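Local coordinates for protein beta-lactamase (Nostoc sp., PDB 6NHS) that probably hydrolyses the amide bond of beta-lactam antibiotics as a class D, serine-type beta-lactamase, at residues Y116-E129 and I142-E154. Sequence-based numbering, arbitrary orientation.
Sequences YQVLARKIGHERME and IGTPEQIDRFWLE. With EDO (1,2-ethanediol), chain F.
Pro145 lies over one face of the His125 imidazole, its CG 4.1 Å from the ring centroid and close to the ring normal, a CH-pi contact. At the edge, near the ring plane, His125 NE2 donates to Gly143 O at 2.9 Å. Ile142 CD1 comes obliquely against CD2. With CG anti to the backbone N (chi1 -179°), the His125 ring is carried across to residues 142-145, and the face contact and the bond together fix how it is turned. The Phe151 ring has Ile142 CB on one face and Trp152 CE3 over the centre of the other, while selenomethionine Met128 comes to its edge in a Met-aromatic contact, SE 5.4 Å from the centroid. One face of Trp152 carries Leu153 CG, Ile148 O lies at its edge in plane, and Ala120 CB approaches CZ3 obliquely. The Arg121 guanidinium has Gln117 O over one face, toward the rim, and Asp149 at its edge: Arg121 NH2 meets the anti lone pair of Asp149 OD2 at 2.9 Å in a salt bridge. The two planes stand 69° apart, and NE adds a weak bond to the same oxygen.

These pieces belong to the helical part of the penicillin-recognising serine hydrolase fold: helices 113-123 and 125-135, which turn into one another at Gly124, are lined by the irregular 142-150 run that leads into 151-154. Phe65 stacks with Trp152 and meets Phe151 nearly perpendicularly; it lies in helix 65-76, beside what is probably the family's SxxK motif (Ser63, Lys66). Through Phe65 and Tyr116, which touches Lys66, the contact probably borders the catalytic region.

Ile148 inserts CD1 at the turn, 3.7 Å from His125 CA, and its carbonyl O is buried against Ala120 CB without a polar partner in the model. The Asp149 backbone O accepts a nearly straight bond from Gln117 NE2 (2.9 Å, 160°), with the acceptor near the Gln117 amide plane.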
# COMPACT_ATOMS: atom_id res chain seq x y z
N TYR A 116 8.13 -10.17 4.49
CA TYR A 116 7.66 -10.15 3.12
C TYR A 116 8.75 -10.52 2.12
O TYR A 116 8.43 -10.96 1.02
CB TYR A 116 7.07 -8.77 2.81
CG TYR A 116 5.67 -8.65 3.34
CD1 TYR A 116 4.58 -8.95 2.54
CD2 TYR A 116 5.43 -8.28 4.66
CE1 TYR A 116 3.30 -8.86 3.01
CE2 TYR A 116 4.14 -8.20 5.15
CZ TYR A 116 3.08 -8.49 4.32
OH TYR A 116 1.79 -8.40 4.78
N GLN A 117 10.02 -10.38 2.50
CA GLN A 117 11.08 -10.90 1.63
C GLN A 117 11.07 -12.42 1.60
O GLN A 117 11.31 -13.03 0.55
CB GLN A 117 12.43 -10.36 2.09
CG GLN A 117 12.63 -8.88 1.79
CD GLN A 117 13.94 -8.36 2.33
OE1 GLN A 117 14.26 -8.53 3.51
NE2 GLN A 117 14.73 -7.73 1.47
N VAL A 118 10.78 -13.06 2.74
CA VAL A 118 10.61 -14.52 2.74
C VAL A 118 9.45 -14.91 1.82
O VAL A 118 9.56 -15.83 1.01
CB VAL A 118 10.39 -15.05 4.17
CG1 VAL A 118 10.10 -16.55 4.13
CG2 VAL A 118 11.60 -14.75 5.05
N LEU A 119 8.32 -14.20 1.95
CA LEU A 119 7.16 -14.52 1.12
C LEU A 119 7.50 -14.44 -0.36
O LEU A 119 7.15 -15.33 -1.14
CB LEU A 119 6.00 -13.59 1.45
CG LEU A 119 5.41 -13.65 2.87
CD1 LEU A 119 4.21 -12.71 2.97
CD2 LEU A 119 5.00 -15.07 3.25
N ALA A 120 8.21 -13.38 -0.76
CA ALA A 120 8.55 -13.19 -2.17
C ALA A 120 9.47 -14.29 -2.68
O ALA A 120 9.29 -14.78 -3.80
CB ALA A 120 9.19 -11.82 -2.37
N ARG A 121 10.46 -14.68 -1.87
CA ARG A 121 11.35 -15.77 -2.28
C ARG A 121 10.59 -17.06 -2.47
O ARG A 121 10.84 -17.81 -3.42
CB ARG A 121 12.47 -15.96 -1.25
CG ARG A 121 13.45 -14.81 -1.13
CD ARG A 121 14.56 -15.10 -0.08
NE ARG A 121 15.19 -13.86 0.32
CZ ARG A 121 15.11 -13.32 1.53
NH1 ARG A 121 14.47 -13.95 2.52
NH2 ARG A 121 15.71 -12.16 1.77
N LYS A 122 9.65 -17.36 -1.56
CA LYS A 122 8.91 -18.61 -1.64
C LYS A 122 7.91 -18.59 -2.80
O LYS A 122 7.69 -19.63 -3.44
CB LYS A 122 8.21 -18.88 -0.31
CG LYS A 122 9.18 -19.16 0.84
CD LYS A 122 8.44 -19.34 2.16
CE LYS A 122 7.68 -20.65 2.21
NZ LYS A 122 6.99 -20.79 3.55
N ILE A 123 7.30 -17.44 -3.06
CA ILE A 123 6.51 -17.30 -4.29
C ILE A 123 7.38 -17.59 -5.50
O ILE A 123 7.02 -18.38 -6.38
CB ILE A 123 5.88 -15.90 -4.37
CG1 ILE A 123 4.79 -15.74 -3.29
CG2 ILE A 123 5.30 -15.66 -5.79
CD1 ILE A 123 4.40 -14.30 -2.95
N GLY A 124 8.55 -16.97 -5.56
CA GLY A 124 9.48 -17.20 -6.64
C GLY A 124 9.23 -16.29 -7.83
O GLY A 124 8.13 -15.76 -8.03
N HIS A 125 10.28 -16.13 -8.64
CA HIS A 125 10.24 -15.16 -9.73
C HIS A 125 9.15 -15.48 -10.75
O HIS A 125 8.42 -14.59 -11.18
CB HIS A 125 11.62 -15.10 -10.41
CG HIS A 125 11.71 -14.11 -11.53
ND1 HIS A 125 11.54 -14.46 -12.85
CD2 HIS A 125 11.97 -12.78 -11.52
CE1 HIS A 125 11.68 -13.39 -13.61
NE2 HIS A 125 11.95 -12.36 -12.83
N GLU A 126 9.02 -16.75 -11.13
CA GLU A 126 8.06 -17.10 -12.18
C GLU A 126 6.62 -16.87 -11.73
O GLU A 126 5.82 -16.29 -12.47
CB GLU A 126 8.25 -18.56 -12.61
CG GLU A 126 7.23 -18.98 -13.67
CD GLU A 126 7.32 -20.46 -14.02
OE1 GLU A 126 8.31 -21.11 -13.63
OE2 GLU A 126 6.39 -20.96 -14.69
N ARG A 127 6.28 -17.32 -10.52
CA ARG A 127 4.92 -17.09 -10.04
C ARG A 127 4.66 -15.61 -9.79
O ARG A 127 3.55 -15.12 -10.03
CB ARG A 127 4.65 -17.90 -8.77
CG ARG A 127 4.42 -19.38 -9.03
CD ARG A 127 3.77 -20.05 -7.82
NE ARG A 127 4.65 -20.05 -6.65
CZ ARG A 127 4.49 -20.86 -5.61
NH1 ARG A 127 3.49 -21.72 -5.58
NH2 ARG A 127 5.35 -20.81 -4.60
N MSE A 128 5.66 -14.88 -9.30
CA MSE A 128 5.48 -13.47 -9.01
C MSE A 128 5.21 -12.70 -10.30
O MSE A 128 4.32 -11.87 -10.36
CB MSE A 128 6.70 -12.88 -8.30
CG MSE A 128 6.50 -11.42 -7.87
SE MSE A 128 5.32 -11.21 -6.33
CE MSE A 128 6.61 -11.69 -4.92
N GLU A 129 6.00 -13.00 -11.34
CA GLU A 129 5.80 -12.31 -12.61
C GLU A 129 4.41 -12.60 -13.18
O GLU A 129 3.76 -11.70 -13.73
CB GLU A 129 6.89 -12.72 -13.61
CG GLU A 129 7.12 -11.66 -14.68
CD GLU A 129 7.97 -12.16 -15.83
OE1 GLU A 129 8.89 -12.98 -15.60
OE2 GLU A 129 7.71 -11.74 -16.97
N ILE A 142 9.56 -6.74 -12.36
CA ILE A 142 10.13 -7.19 -11.10
C ILE A 142 11.61 -7.52 -11.24
O ILE A 142 12.22 -8.03 -10.30
CB ILE A 142 9.35 -8.39 -10.52
CG1 ILE A 142 9.59 -9.66 -11.35
CG2 ILE A 142 7.86 -8.08 -10.43
CD1 ILE A 142 9.02 -10.92 -10.71
N GLY A 143 12.21 -7.23 -12.39
CA GLY A 143 13.63 -7.46 -12.57
C GLY A 143 13.98 -8.92 -12.76
O GLY A 143 13.18 -9.74 -13.22
N THR A 144 15.22 -9.25 -12.40
CA THR A 144 15.79 -10.58 -12.56
C THR A 144 15.45 -11.45 -11.36
O THR A 144 15.04 -10.95 -10.31
CB THR A 144 17.30 -10.49 -12.73
OG1 THR A 144 17.89 -9.99 -11.52
CG2 THR A 144 17.66 -9.56 -13.89
N PRO A 145 15.60 -12.78 -11.48
CA PRO A 145 15.39 -13.64 -10.30
C PRO A 145 16.21 -13.24 -9.09
O PRO A 145 15.75 -13.41 -7.95
CB PRO A 145 15.79 -15.03 -10.82
CG PRO A 145 15.52 -14.97 -12.29
CD PRO A 145 15.84 -13.56 -12.71
N GLU A 146 17.40 -12.68 -9.30
CA GLU A 146 18.24 -12.25 -8.19
C GLU A 146 17.67 -11.06 -7.44
O GLU A 146 18.13 -10.78 -6.32
CB GLU A 146 19.65 -11.92 -8.70
CG GLU A 146 20.43 -13.12 -9.23
CD GLU A 146 19.92 -13.64 -10.57
OE1 GLU A 146 20.05 -14.86 -10.83
OE2 GLU A 146 19.39 -12.84 -11.37
N GLN A 147 16.69 -10.36 -8.00
CA GLN A 147 16.05 -9.23 -7.35
C GLN A 147 14.73 -9.60 -6.69
O GLN A 147 13.95 -8.71 -6.33
CB GLN A 147 15.83 -8.10 -8.36
CG GLN A 147 17.12 -7.50 -8.93
CD GLN A 147 16.88 -6.57 -10.12
OE1 GLN A 147 16.59 -7.02 -11.22
NE2 GLN A 147 17.01 -5.27 -9.89
N ILE A 148 14.47 -10.90 -6.50
CA ILE A 148 13.14 -11.37 -6.08
C ILE A 148 12.76 -10.82 -4.70
O ILE A 148 11.56 -10.68 -4.40
CB ILE A 148 13.08 -12.91 -6.12
CG1 ILE A 148 11.66 -13.42 -5.85
CG2 ILE A 148 14.08 -13.54 -5.12
CD1 ILE A 148 10.62 -12.92 -6.86
N ASP A 149 13.73 -10.49 -3.86
CA ASP A 149 13.43 -10.00 -2.51
C ASP A 149 13.65 -8.50 -2.36
O ASP A 149 13.70 -8.01 -1.22
CB ASP A 149 14.24 -10.77 -1.46
CG ASP A 149 15.73 -10.59 -1.63
OD1 ASP A 149 16.15 -10.04 -2.67
OD2 ASP A 149 16.49 -11.00 -0.73
N ARG A 150 13.77 -7.76 -3.46
CA ARG A 150 13.97 -6.32 -3.33
C ARG A 150 13.40 -5.49 -4.48
O ARG A 150 13.56 -4.27 -4.45
CB ARG A 150 15.46 -6.01 -3.17
CG ARG A 150 16.33 -6.45 -4.34
CD ARG A 150 17.79 -6.07 -4.10
NE ARG A 150 18.71 -7.18 -4.28
CZ ARG A 150 19.59 -7.27 -5.28
NH1 ARG A 150 19.69 -6.30 -6.17
NH2 ARG A 150 20.39 -8.33 -5.37
N PHE A 151 12.73 -6.10 -5.46
CA PHE A 151 12.33 -5.33 -6.65
C PHE A 151 11.35 -4.21 -6.31
O PHE A 151 11.29 -3.21 -7.03
CB PHE A 151 11.72 -6.26 -7.71
CG PHE A 151 10.51 -7.02 -7.24
CD1 PHE A 151 9.24 -6.47 -7.34
CD2 PHE A 151 10.64 -8.30 -6.71
CE1 PHE A 151 8.12 -7.17 -6.92
CE2 PHE A 151 9.52 -9.02 -6.30
CZ PHE A 151 8.26 -8.45 -6.39
N TRP A 152 10.59 -4.34 -5.22
CA TRP A 152 9.64 -3.29 -4.84
C TRP A 152 10.26 -2.25 -3.92
O TRP A 152 9.64 -1.21 -3.67
CB TRP A 152 8.41 -3.91 -4.17
CG TRP A 152 8.68 -4.52 -2.82
CD1 TRP A 152 8.52 -3.92 -1.61
CD2 TRP A 152 9.17 -5.84 -2.55
NE1 TRP A 152 8.87 -4.78 -0.60
CE2 TRP A 152 9.28 -5.97 -1.15
CE3 TRP A 152 9.52 -6.94 -3.35
CZ2 TRP A 152 9.72 -7.14 -0.53
CZ3 TRP A 152 9.97 -8.10 -2.74
CH2 TRP A 152 10.06 -8.19 -1.34
N LEU A 153 11.47 -2.50 -3.42
CA LEU A 153 12.20 -1.59 -2.54
C LEU A 153 13.24 -0.77 -3.27
O LEU A 153 13.42 0.42 -2.98
CB LEU A 153 12.88 -2.38 -1.42
CG LEU A 153 11.97 -3.25 -0.56
CD1 LEU A 153 12.78 -4.28 0.23
CD2 LEU A 153 11.16 -2.38 0.37
N GLU A 154 13.96 -1.38 -4.21
CA GLU A 154 15.02 -0.70 -4.94
C GLU A 154 14.72 -0.55 -6.42
O GLU A 154 15.45 0.17 -7.11
CB GLU A 154 16.34 -1.46 -4.78
CG GLU A 154 16.76 -1.67 -3.34
CD GLU A 154 17.98 -2.56 -3.21
OE1 GLU A 154 18.54 -2.96 -4.25
OE2 GLU A 154 18.38 -2.85 -2.06
C1 EDO F . 10.72 -7.32 -15.84
O1 EDO F . 11.63 -6.50 -15.11
C2 EDO F . 10.40 -8.59 -15.05
O2 EDO F . 8.99 -8.65 -14.80